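Local coordinates for beta-glucosidase (Saccharopolyspora erythraea D, PDB 5M6G), which probably hydrolyses terminal, non-reducing beta-D-glucosyl residues to release beta-D-glucose, as a two-domain member of glycosyl hydrolase family 3, at residues 167-173 and 388-393; 208-212 and 265-271; 245-251 and 278-283; 426-430 and 474-478. All blocks are in the same frame, centred on the assembly; numbering follows the deposited sequence.

Contact 1 (167-173 and 388-393); sequences EEVAATG and AQRDLL. With MG (magnesium ion), chain E; MG (magnesium ion), chain F.
Residues 167-173 are helical at the start and run through a type I beta turn, Ala170 to Gly173, into loop; Gly173 leaves helical geometry with positive phi (89°), and its N bonds Ala170 O at 2.9 Å. Residues 388-393 begin extended, make an inverse gamma turn centred on Gln389 and pass into a 3-10 turn in which Leu392 N bonds Gln389 O (3.0 Å). In register, Gly173 CA lies 3.5 Å from Ala388 CA and Ala171 CA 4.7 Å from Leu392 CA; a CB on Gly173 would clash with that of Ala388. Ala171 points into the 3-10 turn, its CB 3.7 Å from Leu392 CB and 3.9 Å from Leu393 CD2. Leu392, with chi1 m and chi2 t, sets CD1 3.9 Å from Ala170 CB. No hydrogen bond crosses. Arg390 turns away to salt bridges with Asp106 and Asp109 on helix 101-116, so the loop before helix 399-412 is tied to two helices of the N-terminal domain. Two magnesium ions flank the contact: Glu167 OE1 holds one at 1.9 Å, shared with His401, and Gly173 O the other at 2.0 Å, shared with Asp175. Across the segments, then, cohesion is apolar and depends on small residues at close approach, Ala171 O being buried without a polar partner, while charge and metal coordination are kept to the margins.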
loop_
_atom_site.group_PDB
_atom_site.type_symbol
_atom_site.label_atom_id
_atom_site.label_comp_id
_atom_site.label_asym_id
_atom_site.label_seq_id
_atom_site.Cartn_x
_atom_site.Cartn_y
_atom_site.Cartn_z
ATOM N N GLU A 167 10.927 3.250 10.313
ATOM C CA GLU A 167 12.216 2.809 10.835
ATOM C C GLU A 167 12.855 1.772 9.930
ATOM O O GLU A 167 14.060 1.844 9.650
ATOM C CB GLU A 167 12.061 2.246 12.241
ATOM C CG GLU A 167 12.052 3.286 13.327
ATOM C CD GLU A 167 12.044 2.647 14.692
ATOM O OE1 GLU A 167 11.317 1.643 14.864
ATOM O OE2 GLU A 167 12.777 3.124 15.577
ATOM N N GLU A 168 12.068 0.793 9.457
ATOM C CA GLU A 168 12.660 -0.275 8.659
ATOM C C GLU A 168 13.060 0.226 7.280
ATOM O O GLU A 168 14.034 -0.272 6.700
ATOM C CB GLU A 168 11.695 -1.467 8.576
ATOM C CG GLU A 168 11.367 -1.996 9.960
ATOM C CD GLU A 168 10.822 -3.416 9.964
ATOM O OE1 GLU A 168 10.808 -4.073 8.903
ATOM O OE2 GLU A 168 10.420 -3.869 11.046
ATOM N N VAL A 169 12.338 1.219 6.760
ATOM C CA VAL A 169 12.701 1.828 5.484
ATOM C C VAL A 169 13.948 2.687 5.653
ATOM O O VAL A 169 14.890 2.607 4.858
ATOM C CB VAL A 169 11.511 2.634 4.921
ATOM C CG1 VAL A 169 11.941 3.495 3.717
ATOM C CG2 VAL A 169 10.382 1.689 4.540
ATOM N N ALA A 170 13.982 3.504 6.704
ATOM C CA ALA A 170 15.121 4.396 6.906
ATOM C C ALA A 170 16.403 3.614 7.154
ATOM O O ALA A 170 17.496 4.103 6.842
ATOM C CB ALA A 170 14.842 5.356 8.063
ATOM N N ALA A 171 16.283 2.397 7.698
ATOM C CA ALA A 171 17.436 1.520 7.871
ATOM C C ALA A 171 18.102 1.208 6.540
ATOM O O ALA A 171 19.318 0.989 6.492
ATOM C CB ALA A 171 17.009 0.219 8.554
ATOM N N THR A 172 17.334 1.185 5.457
ATOM C CA THR A 172 17.880 0.945 4.133
ATOM C C THR A 172 18.230 2.239 3.412
ATOM O O THR A 172 18.653 2.192 2.253
ATOM C CB THR A 172 16.894 0.128 3.279
ATOM O OG1 THR A 172 15.721 0.901 2.994
ATOM C CG2 THR A 172 16.474 -1.158 4.000
ATOM N N GLY A 173 18.060 3.392 4.061
ATOM C CA GLY A 173 18.364 4.673 3.460
ATOM C C GLY A 173 17.209 5.295 2.698
ATOM O O GLY A 173 17.118 6.523 2.624
ATOM N N ALA A 388 22.334 5.875 4.302
ATOM C CA ALA A 388 21.475 5.003 5.083
ATOM C C ALA A 388 21.863 5.044 6.554
ATOM O O ALA A 388 23.043 5.089 6.905
ATOM C CB ALA A 388 21.555 3.572 4.547
ATOM N N GLN A 389 20.848 5.023 7.415
ATOM C CA GLN A 389 21.022 5.046 8.867
ATOM C C GLN A 389 21.164 3.608 9.352
ATOM O O GLN A 389 20.205 2.967 9.782
ATOM C CB GLN A 389 19.825 5.712 9.523
ATOM C CG GLN A 389 19.799 7.205 9.419
ATOM C CD GLN A 389 18.378 7.679 9.295
ATOM O OE1 GLN A 389 17.891 8.012 8.211
ATOM N NE2 GLN A 389 17.667 7.599 10.391
ATOM N N ARG A 390 22.386 3.091 9.282
ATOM C CA ARG A 390 22.524 1.666 9.554
ATOM C C ARG A 390 22.325 1.307 11.021
ATOM O O ARG A 390 22.142 0.124 11.322
ATOM C CB ARG A 390 23.874 1.185 9.049
ATOM C CG ARG A 390 23.904 1.256 7.547
ATOM C CD ARG A 390 25.255 0.998 7.004
ATOM N NE ARG A 390 25.300 1.319 5.586
ATOM C CZ ARG A 390 25.313 0.408 4.625
ATOM N NH1 ARG A 390 25.280 -0.886 4.936
ATOM N NH2 ARG A 390 25.370 0.790 3.363
ATOM N N ASP A 391 22.331 2.285 11.933
ATOM C CA ASP A 391 21.962 2.002 13.316
ATOM C C ASP A 391 20.560 1.420 13.430
ATOM O O ASP A 391 20.236 0.818 14.459
ATOM C CB ASP A 391 22.026 3.266 14.171
ATOM C CG ASP A 391 23.439 3.728 14.432
ATOM O OD1 ASP A 391 24.376 2.910 14.284
ATOM O OD2 ASP A 391 23.606 4.915 14.798
ATOM N N LEU A 392 19.718 1.605 12.413
ATOM C CA LEU A 392 18.338 1.138 12.449
ATOM C C LEU A 392 18.149 -0.246 11.839
ATOM O O LEU A 392 17.046 -0.800 11.934
ATOM C CB LEU A 392 17.432 2.141 11.723
ATOM C CG LEU A 392 17.265 3.511 12.387
ATOM C CD1 LEU A 392 16.406 4.425 11.515
ATOM C CD2 LEU A 392 16.659 3.375 13.779
ATOM N N LEU A 393 19.181 -0.806 11.205
ATOM C CA LEU A 393 19.057 -2.145 10.635
ATOM C C LEU A 393 18.615 -3.199 11.648
ATOM O O LEU A 393 17.860 -4.108 11.253
ATOM C CB LEU A 393 20.379 -2.548 9.968
ATOM C CG LEU A 393 20.674 -1.879 8.621
ATOM C CD1 LEU A 393 22.129 -2.081 8.196
ATOM C CD2 LEU A 393 19.709 -2.379 7.542
HETATM MG MG MG E . 10.661 0.579 16.357
HETATM MG MG MG F . 17.167 8.161 3.851
HETATM O O HOH W 1 10.886 2.302 17.864
HETATM O O HOH W 2 12.237 -0.296 17.066
HETATM O O HOH W 3 9.277 -0.184 17.770
HETATM O O HOH W 4 8.728 1.582 15.876
HETATM O O HOH W 5 18.973 9.149 3.118
#

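Contact 2 (208-212 and 265-271); sequences TSAVT and EAIARGV
The start of helix 209-215 faces the C-terminal end of helix 261-268, with CA-CA distances of 5.5 Å for Thr208-Ala266, 6.1 Å for Val211-Val271 and 6.4 Å for Thr212-Arg269. Arg269, extended with chi1 m and chi2 and chi3 t, reaches across: NH1 donates to Thr212 OG1 (2.8 Å) and NE weakly to Thr208 OG1 (3.2 Å), both hydroxyls lying near the guanidinium plane while Ser209 N sits over one face. Thr208 OG1 also bonds Ser205 O, and Ser209 OG bonds Pro155 O. Helix 261-268 ends in a Schellman motif, Gly270 at phi/psi 91/23, with Val271 N bonding Ala266 O (3.0 Å) and Gly270 N bonding Ile267 O (2.8 Å). The contact joins two helices of the TIM-barrel-type N-terminal domain. Arg269 O accepts a hydrogen bond from water 6 (2.7 Å), which also lies 2.8 Å from Thr212 OG1. Beneath this polar layer Val211, chi1 t, brings CG1 to 3.8 Å from Val271 CB and CG2 to 4.3 Å from Ala266 CB.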
loop_
_atom_site.group_PDB
_atom_site.type_symbol
_atom_site.label_atom_id
_atom_site.label_comp_id
_atom_site.label_asym_id
_atom_site.label_seq_id
_atom_site.Cartn_x
_atom_site.Cartn_y
_atom_site.Cartn_z
ATOM N N THR A 208 -5.435 8.157 7.682
ATOM C CA THR A 208 -4.293 8.942 7.242
ATOM C C THR A 208 -3.335 9.213 8.391
ATOM O O THR A 208 -2.267 9.791 8.168
ATOM C CB THR A 208 -4.745 10.271 6.604
ATOM O OG1 THR A 208 -5.398 11.080 7.590
ATOM C CG2 THR A 208 -5.691 10.016 5.443
ATOM N N SER A 209 -3.688 8.797 9.613
ATOM C CA SER A 209 -2.710 8.729 10.690
ATOM C C SER A 209 -1.464 7.941 10.282
ATOM O O SER A 209 -0.403 8.121 10.888
ATOM C CB SER A 209 -3.361 8.107 11.928
ATOM O OG SER A 209 -3.619 6.734 11.711
ATOM N N ALA A 210 -1.564 7.079 9.263
ATOM C CA ALA A 210 -0.370 6.444 8.707
ATOM C C ALA A 210 0.661 7.480 8.276
ATOM O O ALA A 210 1.874 7.247 8.389
ATOM C CB ALA A 210 -0.746 5.561 7.520
ATOM N N VAL A 211 0.196 8.627 7.766
ATOM C CA VAL A 211 1.106 9.690 7.335
ATOM C C VAL A 211 1.908 10.206 8.521
ATOM O O VAL A 211 3.130 10.414 8.439
ATOM C CB VAL A 211 0.316 10.833 6.671
ATOM C CG1 VAL A 211 1.247 12.027 6.366
ATOM C CG2 VAL A 211 -0.366 10.348 5.401
ATOM N N THR A 212 1.219 10.455 9.632
ATOM C CA THR A 212 1.878 10.983 10.818
ATOM C C THR A 212 2.891 9.991 11.366
ATOM O O THR A 212 3.962 10.386 11.842
ATOM C CB THR A 212 0.829 11.333 11.871
ATOM O OG1 THR A 212 -0.129 12.231 11.291
ATOM C CG2 THR A 212 1.476 11.972 13.089
ATOM N N GLU A 265 -7.426 15.405 4.572
ATOM C CA GLU A 265 -6.877 15.018 5.869
ATOM C C GLU A 265 -5.385 14.721 5.790
ATOM O O GLU A 265 -4.628 15.060 6.707
ATOM C CB GLU A 265 -7.615 13.795 6.415
ATOM C CG GLU A 265 -8.790 14.140 7.311
ATOM C CD GLU A 265 -8.351 14.840 8.580
ATOM O OE1 GLU A 265 -7.741 14.174 9.445
ATOM O OE2 GLU A 265 -8.611 16.059 8.698
ATOM N N ALA A 266 -4.948 14.039 4.731
ATOM C CA ALA A 266 -3.523 13.734 4.617
ATOM C C ALA A 266 -2.719 15.018 4.490
ATOM O O ALA A 266 -1.651 15.156 5.094
ATOM C CB ALA A 266 -3.269 12.812 3.425
ATOM N N ILE A 267 -3.247 15.989 3.741
ATOM C CA ILE A 267 -2.580 17.281 3.601
ATOM C C ILE A 267 -2.526 18.008 4.942
ATOM O O ILE A 267 -1.496 18.580 5.310
ATOM C CB ILE A 267 -3.294 18.109 2.518
ATOM C CG1 ILE A 267 -3.063 17.468 1.145
ATOM C CG2 ILE A 267 -2.835 19.568 2.540
ATOM C CD1 ILE A 267 -3.988 18.000 0.055
ATOM N N ALA A 268 -3.625 17.983 5.702
ATOM C CA ALA A 268 -3.623 18.596 7.029
ATOM C C ALA A 268 -2.564 17.984 7.937
ATOM O O ALA A 268 -1.981 18.685 8.774
ATOM C CB ALA A 268 -5.006 18.464 7.672
ATOM N N ARG A 269 -2.297 16.683 7.791
ATOM C CA ARG A 269 -1.245 16.034 8.563
ATOM C C ARG A 269 0.146 16.311 8.021
ATOM O O ARG A 269 1.128 15.868 8.631
ATOM C CB ARG A 269 -1.478 14.522 8.614
ATOM C CG ARG A 269 -2.636 14.129 9.490
ATOM C CD ARG A 269 -2.877 12.628 9.421
ATOM N NE ARG A 269 -4.022 12.232 10.230
ATOM C CZ ARG A 269 -3.952 11.985 11.534
ATOM N NH1 ARG A 269 -2.791 12.098 12.168
ATOM N NH2 ARG A 269 -5.038 11.628 12.198
ATOM N N GLY A 270 0.258 17.026 6.906
ATOM C CA GLY A 270 1.555 17.389 6.374
ATOM C C GLY A 270 2.145 16.415 5.384
ATOM O O GLY A 270 3.366 16.408 5.213
ATOM N N VAL A 271 1.320 15.600 4.719
ATOM C CA VAL A 271 1.836 14.604 3.782
ATOM C C VAL A 271 2.772 15.282 2.789
ATOM O O VAL A 271 2.465 16.350 2.251
ATOM C CB VAL A 271 0.671 13.868 3.087
ATOM C CG1 VAL A 271 -0.072 14.780 2.083
ATOM C CG2 VAL A 271 1.170 12.602 2.421
HETATM O O HOH W 6 1.042 14.788 11.079
#

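Contact 3 (245-251 and 278-283); sequences QGNTEIS and YSSWNG
Three backbone hydrogen bonds pair these segments as parallel strands: Gly246 O accepts from Ser280 N (2.9 Å), Thr248 N donates to Ser280 O (2.8 Å), and Thr248 O accepts from Asn282 N (2.9 Å). Strand 247-248 is thereby an edge of a small mixed sheet with 280-281 in the middle and 284-285 beyond; Asn247 is bridged with Ser280 (CA-CA 4.6 Å) and Thr248 with Trp281 (4.8 Å). Past the strands, Ile250 O accepts twice, from Trp281 NE1 (2.9 Å) and Asn282 ND2 (3.0 Å). Asn247, chi1 t, puts OD1 2.9 Å from Gly283 N as acceptor, holding the turn at Asn282 and Gly283, both with positive phi. Water 7 links Gln245 O (2.9 Å) to Ser280 OG (2.8 Å), and water 8 donates to Ser280 O (2.8 Å) and lies 2.5 Å from Ser279 OG. Trp281, chi1 t, packs on Ile250 and on Leu255 of helix 252-259, which Ser251 caps through Glu254 N. At the other end Tyr278 borders the sorbitol pocket, close to Asp310 and Glu505, with its OH bonded to Tyr311 O; Gln245 NE2 approaches Tyr278 CD2 to 3.2 Å.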
loop_
_atom_site.group_PDB
_atom_site.type_symbol
_atom_site.label_atom_id
_atom_site.label_comp_id
_atom_site.label_asym_id
_atom_site.label_seq_id
_atom_site.Cartn_x
_atom_site.Cartn_y
_atom_site.Cartn_z
ATOM N N GLN A 245 -7.406 1.299 -13.267
ATOM C CA GLN A 245 -7.038 2.331 -14.244
ATOM C C GLN A 245 -8.249 2.787 -15.064
ATOM O O GLN A 245 -8.092 3.409 -16.116
ATOM C CB GLN A 245 -5.907 1.855 -15.165
ATOM C CG GLN A 245 -4.746 1.199 -14.404
ATOM C CD GLN A 245 -3.537 0.894 -15.279
ATOM O OE1 GLN A 245 -3.536 1.143 -16.495
ATOM N NE2 GLN A 245 -2.505 0.317 -14.659
ATOM N N GLY A 246 -9.453 2.482 -14.577
ATOM C CA GLY A 246 -10.681 2.744 -15.291
ATOM C C GLY A 246 -11.128 4.189 -15.236
ATOM O O GLY A 246 -10.342 5.114 -15.014
ATOM N N ASN A 247 -12.429 4.375 -15.436
ATOM C CA ASN A 247 -13.024 5.696 -15.574
ATOM C C ASN A 247 -13.995 5.887 -14.422
ATOM O O ASN A 247 -14.915 5.081 -14.242
ATOM C CB ASN A 247 -13.728 5.835 -16.928
ATOM C CG ASN A 247 -14.311 7.227 -17.156
ATOM O OD1 ASN A 247 -13.907 8.192 -16.514
ATOM N ND2 ASN A 247 -15.269 7.330 -18.080
ATOM N N THR A 248 -13.782 6.933 -13.637
ATOM C CA THR A 248 -14.661 7.240 -12.515
ATOM C C THR A 248 -15.717 8.230 -12.993
ATOM O O THR A 248 -15.423 9.408 -13.223
ATOM C CB THR A 248 -13.858 7.788 -11.343
ATOM O OG1 THR A 248 -13.018 6.745 -10.840
ATOM C CG2 THR A 248 -14.779 8.265 -10.240
ATOM N N GLU A 249 -16.942 7.744 -13.165
ATOM C CA GLU A 249 -17.992 8.502 -13.837
ATOM C C GLU A 249 -18.998 8.947 -12.783
ATOM O O GLU A 249 -20.025 8.312 -12.578
ATOM C CB GLU A 249 -18.636 7.650 -14.913
ATOM C CG GLU A 249 -17.625 6.918 -15.788
ATOM C CD GLU A 249 -18.302 6.011 -16.805
ATOM O OE1 GLU A 249 -19.015 6.541 -17.686
ATOM O OE2 GLU A 249 -18.140 4.772 -16.711
ATOM N N ILE A 250 -18.675 10.047 -12.096
ATOM C CA ILE A 250 -19.461 10.561 -10.984
ATOM C C ILE A 250 -19.433 12.086 -11.027
ATOM O O ILE A 250 -18.577 12.702 -11.665
ATOM C CB ILE A 250 -18.949 10.059 -9.611
ATOM C CG1 ILE A 250 -17.561 10.632 -9.315
ATOM C CG2 ILE A 250 -18.897 8.522 -9.550
ATOM C CD1 ILE A 250 -17.002 10.152 -7.969
ATOM N N SER A 251 -20.388 12.699 -10.335
ATOM C CA SER A 251 -20.440 14.150 -10.290
ATOM C C SER A 251 -19.236 14.701 -9.527
ATOM O O SER A 251 -18.576 13.994 -8.755
ATOM C CB SER A 251 -21.720 14.615 -9.610
ATOM O OG SER A 251 -21.674 14.287 -8.234
ATOM N N TYR A 278 -3.716 6.670 -12.362
ATOM C CA TYR A 278 -3.901 6.249 -13.749
ATOM C C TYR A 278 -5.323 6.487 -14.237
ATOM O O TYR A 278 -5.541 6.617 -15.446
ATOM C CB TYR A 278 -3.636 4.755 -13.902
ATOM C CG TYR A 278 -2.230 4.247 -13.831
ATOM C CD1 TYR A 278 -1.181 4.887 -14.477
ATOM C CD2 TYR A 278 -1.962 3.063 -13.142
ATOM C CE1 TYR A 278 0.119 4.365 -14.411
ATOM C CE2 TYR A 278 -0.687 2.538 -13.070
ATOM C CZ TYR A 278 0.346 3.183 -13.704
ATOM O OH TYR A 278 1.594 2.629 -13.618
ATOM N N SER A 279 -6.297 6.486 -13.329
ATOM C CA SER A 279 -7.704 6.474 -13.717
ATOM C C SER A 279 -8.115 7.818 -14.325
ATOM O O SER A 279 -7.330 8.769 -14.404
ATOM C CB SER A 279 -8.575 6.121 -12.515
ATOM O OG SER A 279 -8.432 7.069 -11.477
ATOM N N SER A 280 -9.375 7.889 -14.765
ATOM C CA SER A 280 -9.963 9.088 -15.341
ATOM C C SER A 280 -11.147 9.549 -14.503
ATOM O O SER A 280 -11.733 8.781 -13.731
ATOM C CB SER A 280 -10.437 8.855 -16.783
ATOM O OG SER A 280 -9.370 8.464 -17.626
ATOM N N TRP A 281 -11.505 10.814 -14.671
ATOM C CA TRP A 281 -12.715 11.367 -14.076
ATOM C C TRP A 281 -13.581 11.864 -15.224
ATOM O O TRP A 281 -13.182 12.780 -15.953
ATOM C CB TRP A 281 -12.410 12.481 -13.076
ATOM C CG TRP A 281 -13.670 13.110 -12.523
ATOM C CD1 TRP A 281 -14.753 12.456 -11.996
ATOM C CD2 TRP A 281 -13.984 14.514 -12.461
ATOM N NE1 TRP A 281 -15.714 13.363 -11.610
ATOM C CE2 TRP A 281 -15.268 14.630 -11.886
ATOM C CE3 TRP A 281 -13.304 15.677 -12.831
ATOM C CZ2 TRP A 281 -15.884 15.865 -11.673
ATOM C CZ3 TRP A 281 -13.920 16.906 -12.616
ATOM C CH2 TRP A 281 -15.193 16.988 -12.041
ATOM N N ASN A 282 -14.739 11.219 -15.401
ATOM C CA ASN A 282 -15.673 11.528 -16.485
ATOM C C ASN A 282 -14.963 11.573 -17.834
ATOM O O ASN A 282 -15.194 12.463 -18.653
ATOM C CB ASN A 282 -16.421 12.830 -16.203
ATOM C CG ASN A 282 -17.378 12.699 -15.036
ATOM O OD1 ASN A 282 -17.903 11.612 -14.771
ATOM N ND2 ASN A 282 -17.600 13.792 -14.324
ATOM N N GLY A 283 -14.079 10.602 -18.058
ATOM C CA GLY A 283 -13.370 10.478 -19.310
ATOM C C GLY A 283 -12.118 11.319 -19.444
ATOM O O GLY A 283 -11.437 11.213 -20.470
HETATM O O HOH W 7 -8.439 5.820 -17.638
HETATM O O HOH W 8 -10.388 8.609 -11.260
#

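Contact 4 (426-430 and 474-478); sequences KDGGK and SGSEV
Ser476, chi1 m, lays its hydroxyl over the backbone of Gly428, with OG 3.2 Å from Gly428 CA and 3.3 Å from Gly429 O; the CA atoms of Ser476 and Gly428 are 4.1 Å apart. Gly428, at phi/psi 115/-13, is the central residue of an Asx turn in which OD1 of Asp427, chi1 p, accepts from Gly429 N (2.9 Å). Both segments then become extended and run alongside each other: Lys430 CA lies 4.8 Å from Glu477 CA and makes a CA-H...O contact with Glu477 O (3.4 Å). The aliphatic part of Lys430, chi1 m and chi2 t, covers Glu477, CG being 3.4 Å from Glu477 OE1, but its NZ bonds Ser490 OG and Lys430 makes a cation-pi interaction with Tyr491. Arg492 draws the loops together, bonding Ser476 OG and Gly429 O and bridging to Asp427. This exposed pairing leads into neighbouring parallel strands 431-434 and 478-480 of the C-terminal domain's sheet, the second an edge strand reached from helix 465-472 through the 474-477 loop.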
loop_
_atom_site.group_PDB
_atom_site.type_symbol
_atom_site.label_atom_id
_atom_site.label_comp_id
_atom_site.label_asym_id
_atom_site.label_seq_id
_atom_site.Cartn_x
_atom_site.Cartn_y
_atom_site.Cartn_z
ATOM N N LYS A 426 -8.347 -24.568 24.500
ATOM C CA LYS A 426 -7.043 -25.218 24.602
ATOM C C LYS A 426 -7.134 -26.379 25.594
ATOM O O LYS A 426 -6.503 -26.382 26.653
ATOM C CB LYS A 426 -5.974 -24.211 25.020
ATOM C CG LYS A 426 -5.995 -22.892 24.258
ATOM C CD LYS A 426 -5.123 -21.863 24.962
ATOM C CE LYS A 426 -5.334 -20.465 24.409
ATOM N NZ LYS A 426 -4.538 -19.453 25.170
ATOM N N ASP A 427 -7.966 -27.369 25.254
ATOM C CA ASP A 427 -8.263 -28.461 26.175
ATOM C C ASP A 427 -7.518 -29.752 25.865
ATOM O O ASP A 427 -7.429 -30.618 26.742
ATOM C CB ASP A 427 -9.772 -28.756 26.200
ATOM C CG ASP A 427 -10.333 -29.114 24.824
ATOM O OD1 ASP A 427 -9.538 -29.414 23.903
ATOM O OD2 ASP A 427 -11.580 -29.097 24.664
ATOM N N GLY A 428 -7.005 -29.918 24.650
ATOM C CA GLY A 428 -6.254 -31.105 24.285
ATOM C C GLY A 428 -6.888 -31.990 23.226
ATOM O O GLY A 428 -6.195 -32.881 22.710
ATOM N N GLY A 429 -8.163 -31.809 22.872
ATOM C CA GLY A 429 -8.763 -32.640 21.835
ATOM C C GLY A 429 -8.187 -32.343 20.461
ATOM O O GLY A 429 -7.741 -31.236 20.177
ATOM N N LYS A 430 -8.184 -33.363 19.600
ATOM C CA LYS A 430 -7.624 -33.229 18.258
ATOM C C LYS A 430 -8.331 -32.129 17.472
ATOM O O LYS A 430 -9.559 -32.030 17.486
ATOM C CB LYS A 430 -7.781 -34.537 17.483
ATOM C CG LYS A 430 -7.045 -35.722 18.015
ATOM C CD LYS A 430 -7.774 -36.981 17.597
ATOM C CE LYS A 430 -7.845 -37.096 16.091
ATOM N NZ LYS A 430 -8.193 -38.493 15.699
ATOM N N SER A 474 -1.419 -25.803 22.224
ATOM C CA SER A 474 -0.106 -26.420 22.401
ATOM C C SER A 474 -0.187 -27.791 23.051
ATOM O O SER A 474 0.762 -28.572 22.939
ATOM C CB SER A 474 0.800 -25.497 23.215
ATOM O OG SER A 474 0.163 -25.039 24.395
ATOM N N GLY A 475 -1.291 -28.100 23.726
ATOM C CA GLY A 475 -1.540 -29.419 24.251
ATOM C C GLY A 475 -2.351 -30.316 23.349
ATOM O O GLY A 475 -2.672 -31.443 23.737
ATOM N N SER A 476 -2.685 -29.865 22.142
ATOM C CA SER A 476 -3.571 -30.600 21.254
ATOM C C SER A 476 -2.798 -31.151 20.068
ATOM O O SER A 476 -1.883 -30.500 19.550
ATOM C CB SER A 476 -4.714 -29.710 20.728
ATOM O OG SER A 476 -5.596 -29.307 21.765
ATOM N N GLU A 477 -3.186 -32.348 19.640
ATOM C CA GLU A 477 -2.818 -32.832 18.318
ATOM C C GLU A 477 -3.526 -31.987 17.267
ATOM O O GLU A 477 -4.726 -31.707 17.385
ATOM C CB GLU A 477 -3.211 -34.297 18.170
ATOM C CG GLU A 477 -3.049 -34.869 16.782
ATOM C CD GLU A 477 -3.436 -36.338 16.724
ATOM O OE1 GLU A 477 -3.875 -36.876 17.761
ATOM O OE2 GLU A 477 -3.292 -36.958 15.649
ATOM N N VAL A 478 -2.788 -31.567 16.243
ATOM C CA VAL A 478 -3.342 -30.725 15.183
ATOM C C VAL A 478 -2.978 -31.381 13.863
ATOM O O VAL A 478 -1.795 -31.427 13.493
ATOM C CB VAL A 478 -2.815 -29.280 15.238
ATOM C CG1 VAL A 478 -3.420 -28.448 14.097
ATOM C CG2 VAL A 478 -3.120 -28.653 16.588
#

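Overall arrangement
From the N terminus, contact 1 opens first, at the end of helix 155-170, and closes last of the first three, in the loop between helices 363-379 and 399-412; contacts 2 and 3 are nested in the long loop between. These two cross, since 245-251 falls between 208-212 and 265-271, and 278-283 follows. Contact 2 joins helices 209-215 and 261-268, whereas contact 3 ties strand 247-248 to strand 280-281, with centres about 25 Å apart; contacts 1 and 3 lie on opposite sides of the chain's centre. Contact 4 comes in series after all of them, closing a separate loop in the C-terminal domain, its centre about 53 Å from that of contact 3.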